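Local coordinates for protein alpha-Amylase (Thermotoga maritima, PDB 2B5D) that belongs to glycosyl hydrolase family 57 and combines a core built round a largely parallel sheet with a helical C-terminal region, at residues 418-421 with 422-425; 481-484 with 485-489; 504-507 with 508-511. All coordinates share one frame; numbering follows the deposited sequence.

Interaction 1 of 3, residues 418-421 with 422-425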
loop_
_atom_site.group_PDB
_atom_site.type_symbol
_atom_site.label_atom_id
_atom_site.label_comp_id
_atom_site.label_asym_id
_atom_site.label_seq_id
_atom_site.Cartn_x
_atom_site.Cartn_y
_atom_site.Cartn_z
ATOM N N TRP A 418 3.138 -16.637 -10.165
ATOM C CA TRP A 418 3.319 -15.921 -11.419
ATOM C C TRP A 418 4.845 -15.859 -11.674
ATOM O O TRP A 418 5.318 -15.993 -12.809
ATOM C CB TRP A 418 2.697 -14.499 -11.310
ATOM C CG TRP A 418 2.901 -13.609 -12.529
ATOM C CD1 TRP A 418 2.036 -13.441 -13.569
ATOM C CD2 TRP A 418 4.057 -12.788 -12.834
ATOM N NE1 TRP A 418 2.572 -12.573 -14.502
ATOM C CE2 TRP A 418 3.809 -12.161 -14.075
ATOM C CE3 TRP A 418 5.286 -12.543 -12.184
ATOM C CZ2 TRP A 418 4.737 -11.292 -14.681
ATOM C CZ3 TRP A 418 6.216 -11.675 -12.798
ATOM C CH2 TRP A 418 5.928 -11.060 -14.024
ATOM N N ILE A 419 5.595 -15.651 -10.594
ATOM C CA ILE A 419 7.043 -15.617 -10.646
ATOM C C ILE A 419 7.618 -16.968 -11.107
ATOM O O ILE A 419 8.550 -16.994 -11.906
ATOM C CB ILE A 419 7.648 -15.179 -9.295
ATOM C CG1 ILE A 419 7.515 -13.655 -9.134
ATOM C CG2 ILE A 419 9.124 -15.634 -9.157
ATOM C CD1 ILE A 419 7.988 -13.100 -7.783
ATOM N N TYR A 420 7.036 -18.066 -10.609
ATOM C CA TYR A 420 7.500 -19.399 -10.929
ATOM C C TYR A 420 7.265 -19.828 -12.367
ATOM O O TYR A 420 8.207 -20.275 -13.011
ATOM C CB TYR A 420 6.964 -20.434 -9.956
ATOM C CG TYR A 420 7.652 -20.363 -8.637
ATOM C CD1 TYR A 420 7.049 -20.868 -7.476
ATOM C CD2 TYR A 420 8.893 -19.760 -8.527
ATOM C CE1 TYR A 420 7.695 -20.795 -6.224
ATOM C CE2 TYR A 420 9.541 -19.657 -7.296
ATOM C CZ TYR A 420 8.940 -20.179 -6.149
ATOM O OH TYR A 420 9.619 -20.086 -4.939
ATOM N N ARG A 421 6.044 -19.678 -12.890
ATOM C CA ARG A 421 5.831 -20.039 -14.288
ATOM C C ARG A 421 6.626 -19.141 -15.209
ATOM O O ARG A 421 7.029 -19.575 -16.284
ATOM C CB ARG A 421 4.353 -20.149 -14.707
ATOM C CG ARG A 421 3.516 -18.917 -14.432
ATOM C CD ARG A 421 2.503 -18.625 -15.553
ATOM N NE ARG A 421 2.098 -17.217 -15.473
ATOM C CZ ARG A 421 0.925 -16.728 -15.870
ATOM N NH1 ARG A 421 0.680 -15.423 -15.733
ATOM N NH2 ARG A 421 -0.004 -17.527 -16.395
ATOM N N HIS A 422 6.895 -17.914 -14.791
ATOM C CA HIS A 422 7.800 -17.091 -15.582
ATOM C C HIS A 422 9.239 -17.575 -15.545
ATOM O O HIS A 422 9.933 -17.525 -16.570
ATOM C CB HIS A 422 7.706 -15.600 -15.231
ATOM C CG HIS A 422 6.619 -14.897 -15.981
ATOM N ND1 HIS A 422 5.347 -14.740 -15.471
ATOM C CD2 HIS A 422 6.590 -14.384 -17.235
ATOM C CE1 HIS A 422 4.583 -14.149 -16.377
ATOM N NE2 HIS A 422 5.317 -13.909 -17.450
ATOM N N LEU A 423 9.692 -18.029 -14.379
ATOM C CA LEU A 423 11.015 -18.614 -14.280
ATOM C C LEU A 423 11.149 -19.885 -15.137
ATOM O O LEU A 423 12.106 -20.048 -15.876
ATOM C CB LEU A 423 11.369 -18.858 -12.822
ATOM C CG LEU A 423 12.393 -17.939 -12.104
ATOM C CD1 LEU A 423 12.841 -16.680 -12.831
ATOM C CD2 LEU A 423 11.919 -17.624 -10.704
ATOM N N HIS A 424 10.159 -20.758 -15.045
ATOM C CA HIS A 424 10.065 -21.924 -15.859
ATOM C C HIS A 424 10.218 -21.607 -17.361
ATOM O O HIS A 424 11.124 -22.164 -18.016
ATOM C CB HIS A 424 8.746 -22.624 -15.602
ATOM C CG HIS A 424 8.520 -23.785 -16.512
ATOM N ND1 HIS A 424 7.711 -23.714 -17.627
ATOM C CD2 HIS A 424 9.044 -25.031 -16.502
ATOM C CE1 HIS A 424 7.716 -24.884 -18.240
ATOM N NE2 HIS A 424 8.527 -25.695 -17.583
ATOM N N GLU A 425 9.396 -20.681 -17.890
ATOM C CA GLU A 425 9.498 -20.287 -19.302
ATOM C C GLU A 425 10.823 -19.613 -19.632
ATOM O O GLU A 425 11.413 -19.859 -20.690
ATOM C CB GLU A 425 8.354 -19.355 -19.701
ATOM C CG GLU A 425 7.037 -20.023 -19.868
ATOM C CD GLU A 425 7.068 -21.085 -20.944
ATOM O OE1 GLU A 425 7.817 -20.901 -21.966
ATOM O OE2 GLU A 425 6.351 -22.109 -20.747
#
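The indole of Trp-418 is overlapped on one face by the imidazole of His-422, one helical turn further on. ND1 of His-422 lies 3.3 Å above the indole plane, over the ring centre, and the two planes are inclined at 40°, an oblique pairing. A chi1 of 176° turns the Trp-418 indole to the carbonyl side of its own residue, where it meets the imidazole. The same ND1 donates to Trp-418 O at 2.9 Å, the acceptor lying in the imidazole plane, while His-422 N reaches that oxygen at 3.2 Å from the opposite face of the carbonyl plane. Two donors on one residue thus grip a single acceptor, and the side-chain bond would restrain the rotation of the imidazole. Arg-421 lies alongside, its guanidinium 85° from the imidazole plane, with NE 4.1 Å from CE1 of His-422. Elsewhere on the turn, CG2 of Ile-419 and CD2 of Leu-423 meet at 3.8 Å, the two side chains pointing the same way. His-422 also packs on Pro-280 of the third subunit. All this falls in the first turns of helix 418-436, where Trp-418 and Ile-419 face helix 473-496 through Lys-482, Ile-485 and Thr-481.

Interaction 2 of 3, residues 481-484 with 485-489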
loop_
_atom_site.group_PDB
_atom_site.type_symbol
_atom_site.label_atom_id
_atom_site.label_comp_id
_atom_site.label_asym_id
_atom_site.label_seq_id
_atom_site.Cartn_x
_atom_site.Cartn_y
_atom_site.Cartn_z
ATOM N N THR A 481 12.630 -9.096 -8.500
ATOM C CA THR A 481 12.469 -10.288 -9.306
ATOM C C THR A 481 11.743 -9.960 -10.601
ATOM O O THR A 481 12.291 -10.166 -11.671
ATOM C CB THR A 481 11.791 -11.443 -8.524
ATOM O OG1 THR A 481 12.645 -11.829 -7.438
ATOM C CG2 THR A 481 11.590 -12.680 -9.423
ATOM N N LYS A 482 10.537 -9.414 -10.484
ATOM C CA LYS A 482 9.716 -8.953 -11.618
ATOM C C LYS A 482 10.422 -7.957 -12.536
ATOM O O LYS A 482 10.293 -8.033 -13.758
ATOM C CB LYS A 482 8.395 -8.369 -11.109
ATOM C CG LYS A 482 7.607 -9.396 -10.256
ATOM C CD LYS A 482 6.237 -8.867 -9.821
ATOM C CE LYS A 482 5.420 -9.962 -9.093
ATOM N NZ LYS A 482 4.008 -9.494 -8.719
ATOM N N LEU A 483 11.196 -7.054 -11.975
ATOM C CA LEU A 483 11.997 -6.171 -12.808
ATOM C C LEU A 483 12.930 -6.975 -13.777
ATOM O O LEU A 483 12.928 -6.758 -14.981
ATOM C CB LEU A 483 12.782 -5.220 -11.919
ATOM C CG LEU A 483 13.765 -4.244 -12.562
ATOM C CD1 LEU A 483 13.009 -3.326 -13.511
ATOM C CD2 LEU A 483 14.389 -3.457 -11.468
ATOM N N HIS A 484 13.694 -7.928 -13.247
ATOM C CA HIS A 484 14.517 -8.796 -14.082
ATOM C C HIS A 484 13.722 -9.737 -14.977
ATOM O O HIS A 484 14.135 -9.986 -16.098
ATOM C CB HIS A 484 15.548 -9.517 -13.204
ATOM C CG HIS A 484 16.489 -8.566 -12.550
ATOM N ND1 HIS A 484 16.538 -8.380 -11.183
ATOM C CD2 HIS A 484 17.344 -7.669 -13.077
ATOM C CE1 HIS A 484 17.437 -7.450 -10.892
ATOM N NE2 HIS A 484 17.948 -7.008 -12.029
ATOM N N ILE A 485 12.574 -10.226 -14.522
ATOM C CA ILE A 485 11.775 -11.010 -15.413
ATOM C C ILE A 485 11.402 -10.180 -16.652
ATOM O O ILE A 485 11.593 -10.625 -17.790
ATOM C CB ILE A 485 10.515 -11.559 -14.715
ATOM C CG1 ILE A 485 10.892 -12.705 -13.776
ATOM C CG2 ILE A 485 9.505 -12.083 -15.748
ATOM C CD1 ILE A 485 9.785 -13.069 -12.770
ATOM N N LYS A 486 10.894 -8.963 -16.415
ATOM C CA LYS A 486 10.431 -8.052 -17.450
ATOM C C LYS A 486 11.548 -7.674 -18.415
ATOM O O LYS A 486 11.331 -7.674 -19.620
ATOM C CB LYS A 486 9.820 -6.782 -16.824
ATOM C CG LYS A 486 9.299 -5.763 -17.873
ATOM C CD LYS A 486 7.747 -5.833 -18.054
ATOM C CE LYS A 486 7.116 -4.590 -18.814
ATOM N NZ LYS A 486 7.352 -4.612 -20.319
ATOM N N ARG A 487 12.727 -7.338 -17.883
ATOM C CA ARG A 487 13.857 -7.049 -18.728
ATOM C C ARG A 487 14.194 -8.243 -19.646
ATOM O O ARG A 487 14.473 -8.069 -20.850
ATOM C CB ARG A 487 15.056 -6.632 -17.863
ATOM C CG ARG A 487 14.845 -5.305 -17.164
ATOM C CD ARG A 487 16.100 -4.774 -16.487
ATOM N NE ARG A 487 15.849 -3.423 -15.940
ATOM C CZ ARG A 487 16.449 -2.873 -14.875
ATOM N NH1 ARG A 487 17.353 -3.560 -14.156
ATOM N NH2 ARG A 487 16.140 -1.619 -14.500
ATOM N N PHE A 488 14.131 -9.463 -19.094
ATOM C CA PHE A 488 14.409 -10.660 -19.880
ATOM C C PHE A 488 13.386 -10.819 -21.006
ATOM O O PHE A 488 13.755 -11.152 -22.146
ATOM C CB PHE A 488 14.447 -11.918 -18.982
ATOM C CG PHE A 488 14.599 -13.228 -19.739
ATOM C CD1 PHE A 488 15.830 -13.908 -19.750
ATOM C CD2 PHE A 488 13.521 -13.788 -20.399
ATOM C CE1 PHE A 488 15.983 -15.112 -20.429
ATOM C CE2 PHE A 488 13.654 -14.993 -21.085
ATOM C CZ PHE A 488 14.899 -15.664 -21.101
ATOM N N LEU A 489 12.107 -10.612 -20.696
ATOM C CA LEU A 489 11.071 -10.794 -21.702
ATOM C C LEU A 489 11.134 -9.752 -22.834
ATOM O O LEU A 489 10.848 -10.061 -23.998
ATOM C CB LEU A 489 9.700 -10.750 -21.068
ATOM C CG LEU A 489 9.377 -11.774 -20.004
ATOM C CD1 LEU A 489 8.123 -11.334 -19.230
ATOM C CD2 LEU A 489 9.156 -13.141 -20.614
#
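Regular i to i+4 hydrogen bonding carries the backbone from Thr-481 to Phe-488, as in Ile-485 N to Thr-481 O at 2.9 Å, and so brings Leu-483 against Arg-487 one turn later. The leucine meets the guanidinium over a face: its CD1 sits 3.5 Å above the plane, displaced toward the rim, and is 3.7 Å from NH2 of Arg-487. The leucine branch swings away from its own backbone N (chi1 176°) to lie under the arginine, which reaches across it as a chain extended from CG to NE. Such an apolar cover over a flat cation leaves the in-plane N-H groups to other partners, and NH1 of Arg-487 makes a salt bridge with Asp-512. This i, i+4 pairing belongs to helix 473-496, within the C-terminal helical region, where Arg-487 also touches Tyr-507, Tyr-508 and Thr-511 of helix 502-511. The imidazole of His-484 lies beside the guanidinium, the planes 75° apart. On another side of the helix, CG2 of Thr-481 touches CD1 of Ile-485 at 3.8 Å. Lys-486 begins close to the preceding turn, its CB 3.3 Å from Lys-482 O, then bends away at chi2 and chi4 to give NZ to the backbone O of His-23 of the third subunit.

Interaction 3 of 3, residues 504-507 with 508-511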
loop_
_atom_site.group_PDB
_atom_site.type_symbol
_atom_site.label_atom_id
_atom_site.label_comp_id
_atom_site.label_asym_id
_atom_site.label_seq_id
_atom_site.Cartn_x
_atom_site.Cartn_y
_atom_site.Cartn_z
ATOM N N MET A 504 18.000 0.340 -25.623
ATOM C CA MET A 504 17.474 -0.386 -24.490
ATOM C C MET A 504 18.490 -1.450 -24.023
ATOM O O MET A 504 18.800 -1.521 -22.848
ATOM C CB MET A 504 16.141 -1.065 -24.839
ATOM C CG MET A 504 15.451 -1.646 -23.601
ATOM S SD MET A 504 14.164 -2.869 -23.987
ATOM C CE MET A 504 12.856 -1.789 -24.581
ATOM N N LEU A 505 19.013 -2.249 -24.951
ATOM C CA LEU A 505 20.039 -3.252 -24.634
ATOM C C LEU A 505 21.238 -2.642 -23.930
ATOM O O LEU A 505 21.725 -3.188 -22.949
ATOM C CB LEU A 505 20.494 -4.024 -25.879
ATOM C CG LEU A 505 21.701 -4.982 -25.695
ATOM C CD1 LEU A 505 21.389 -6.170 -24.763
ATOM C CD2 LEU A 505 22.168 -5.465 -27.055
ATOM N N ARG A 506 21.698 -1.496 -24.400
ATOM C CA ARG A 506 22.816 -0.828 -23.747
ATOM C C ARG A 506 22.413 -0.314 -22.374
ATOM O O ARG A 506 23.259 -0.105 -21.498
ATOM C CB ARG A 506 23.266 0.371 -24.570
ATOM C CG ARG A 506 23.997 0.049 -25.829
ATOM C CD ARG A 506 24.951 1.211 -26.151
ATOM N NE ARG A 506 24.216 2.452 -26.379
ATOM C CZ ARG A 506 23.580 2.762 -27.510
ATOM N NH1 ARG A 506 22.930 3.928 -27.594
ATOM N NH2 ARG A 506 23.583 1.918 -28.554
ATOM N N TYR A 507 21.123 -0.046 -22.205
ATOM C CA TYR A 507 20.672 0.484 -20.929
ATOM C C TYR A 507 20.823 -0.684 -19.942
ATOM O O TYR A 507 21.575 -0.584 -18.977
ATOM C CB TYR A 507 19.243 1.064 -20.996
ATOM C CG TYR A 507 18.659 1.214 -19.618
ATOM C CD1 TYR A 507 19.311 1.991 -18.667
ATOM C CD2 TYR A 507 17.488 0.544 -19.245
ATOM C CE1 TYR A 507 18.844 2.093 -17.361
ATOM C CE2 TYR A 507 17.005 0.643 -17.939
ATOM C CZ TYR A 507 17.689 1.417 -17.006
ATOM O OH TYR A 507 17.234 1.559 -15.720
ATOM N N TYR A 508 20.157 -1.795 -20.239
ATOM C CA TYR A 508 20.324 -3.066 -19.527
ATOM C C TYR A 508 21.775 -3.516 -19.268
ATOM O O TYR A 508 22.116 -3.914 -18.143
ATOM C CB TYR A 508 19.602 -4.168 -20.295
ATOM C CG TYR A 508 18.103 -4.020 -20.342
ATOM C CD1 TYR A 508 17.352 -4.914 -21.066
ATOM C CD2 TYR A 508 17.437 -2.979 -19.677
ATOM C CE1 TYR A 508 15.985 -4.842 -21.124
ATOM C CE2 TYR A 508 16.022 -2.868 -19.732
ATOM C CZ TYR A 508 15.308 -3.811 -20.479
ATOM O OH TYR A 508 13.919 -3.796 -20.590
ATOM N N GLU A 509 22.640 -3.440 -20.288
ATOM C CA GLU A 509 24.059 -3.778 -20.088
ATOM C C GLU A 509 24.723 -2.920 -19.020
ATOM O O GLU A 509 25.674 -3.337 -18.364
ATOM C CB GLU A 509 24.860 -3.701 -21.391
ATOM C CG GLU A 509 24.602 -4.848 -22.328
ATOM C CD GLU A 509 25.176 -4.605 -23.731
ATOM O OE1 GLU A 509 25.243 -3.424 -24.141
ATOM O OE2 GLU A 509 25.558 -5.594 -24.439
ATOM N N TRP A 510 24.199 -1.722 -18.853
ATOM C CA TRP A 510 24.796 -0.712 -17.977
ATOM C C TRP A 510 24.302 -0.863 -16.564
ATOM O O TRP A 510 25.080 -0.778 -15.635
ATOM C CB TRP A 510 24.405 0.691 -18.498
ATOM C CG TRP A 510 24.733 1.858 -17.625
ATOM C CD1 TRP A 510 25.967 2.263 -17.225
ATOM C CD2 TRP A 510 23.799 2.822 -17.109
ATOM N NE1 TRP A 510 25.867 3.412 -16.473
ATOM C CE2 TRP A 510 24.547 3.786 -16.401
ATOM C CE3 TRP A 510 22.389 2.967 -17.192
ATOM C CZ2 TRP A 510 23.943 4.898 -15.763
ATOM C CZ3 TRP A 510 21.790 4.044 -16.549
ATOM C CH2 TRP A 510 22.571 4.999 -15.836
ATOM N N THR A 511 22.992 -1.037 -16.408
ATOM C CA THR A 511 22.431 -1.093 -15.086
ATOM C C THR A 511 22.632 -2.482 -14.435
ATOM O O THR A 511 22.924 -2.601 -13.216
ATOM C CB THR A 511 20.945 -0.599 -15.034
ATOM O OG1 THR A 511 20.544 -0.526 -13.661
ATOM C CG2 THR A 511 19.999 -1.504 -15.774
#
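An aromatic cluster of Tyr-507, Tyr-508 and Trp-510, extended by a Met-aromatic contact at Tyr-508, takes up most of helix 502-511. Met-504 runs alongside Tyr-508: its CG lies over the ring face, 4.1 Å from the centroid and 22° off the normal, a CH-pi contact, while SD stands oblique to the ring, 4.5 Å from its centroid. The central ring, Tyr-507, meets three neighbours in different ways. Its CD2 touches CD2 of Tyr-508 at 3.5 Å, the rings oblique at 51°. Along its rim, CD1 meets CE3 of Trp-510 at 3.5 Å, with neither ring over the other's face. Thr-511 comes over the face of Tyr-507, CG2 being 4.2 Å from the ring centroid; that methyl sits between backbone N and carbonyl carbon because OG1 takes the place anti to N (chi1 -172°). Tyr-507 OH and Thr-511 OG1 both hydrogen-bond to OE2 of Glu-20, so one carboxylate oxygen links the two hydroxyls. In the backbone, Tyr-507 O is shared by two donors: Thr-511 N at 3.0 Å and Trp-510 N at 2.9 Å, the latter from above the carbonyl plane. Tyr-508 OH hydrogen-bonds both Asn-490 and Glu-20 O of the third subunit. Tyr-507 stacks on Tyr-507 of that subunit and each also meets the other's Trp-510, a helix-borne aromatic cluster at a contact between subunits.

Overall arrangement
The three contacts follow one another along the chain on three helices, 418-436, 473-496 and 502-511, of the C-terminal helical region. Interaction 2 is the middle member: its centre lies 11 Å from that of interaction 1 and 13 Å from that of interaction 3. It touches both, through Leu-489 CD1 against His-422 CD2 at 4.0 Å and through Arg-487 O against Tyr-508 CE1 at 3.6 Å. Interactions 1 and 3, with centres 23 Å apart, do not touch; their nearest atoms are about 13 Å from each other. All three reach the third subunit, so the same turns that pack helix on helix within a chain also lie at its contact with a neighbouring subunit.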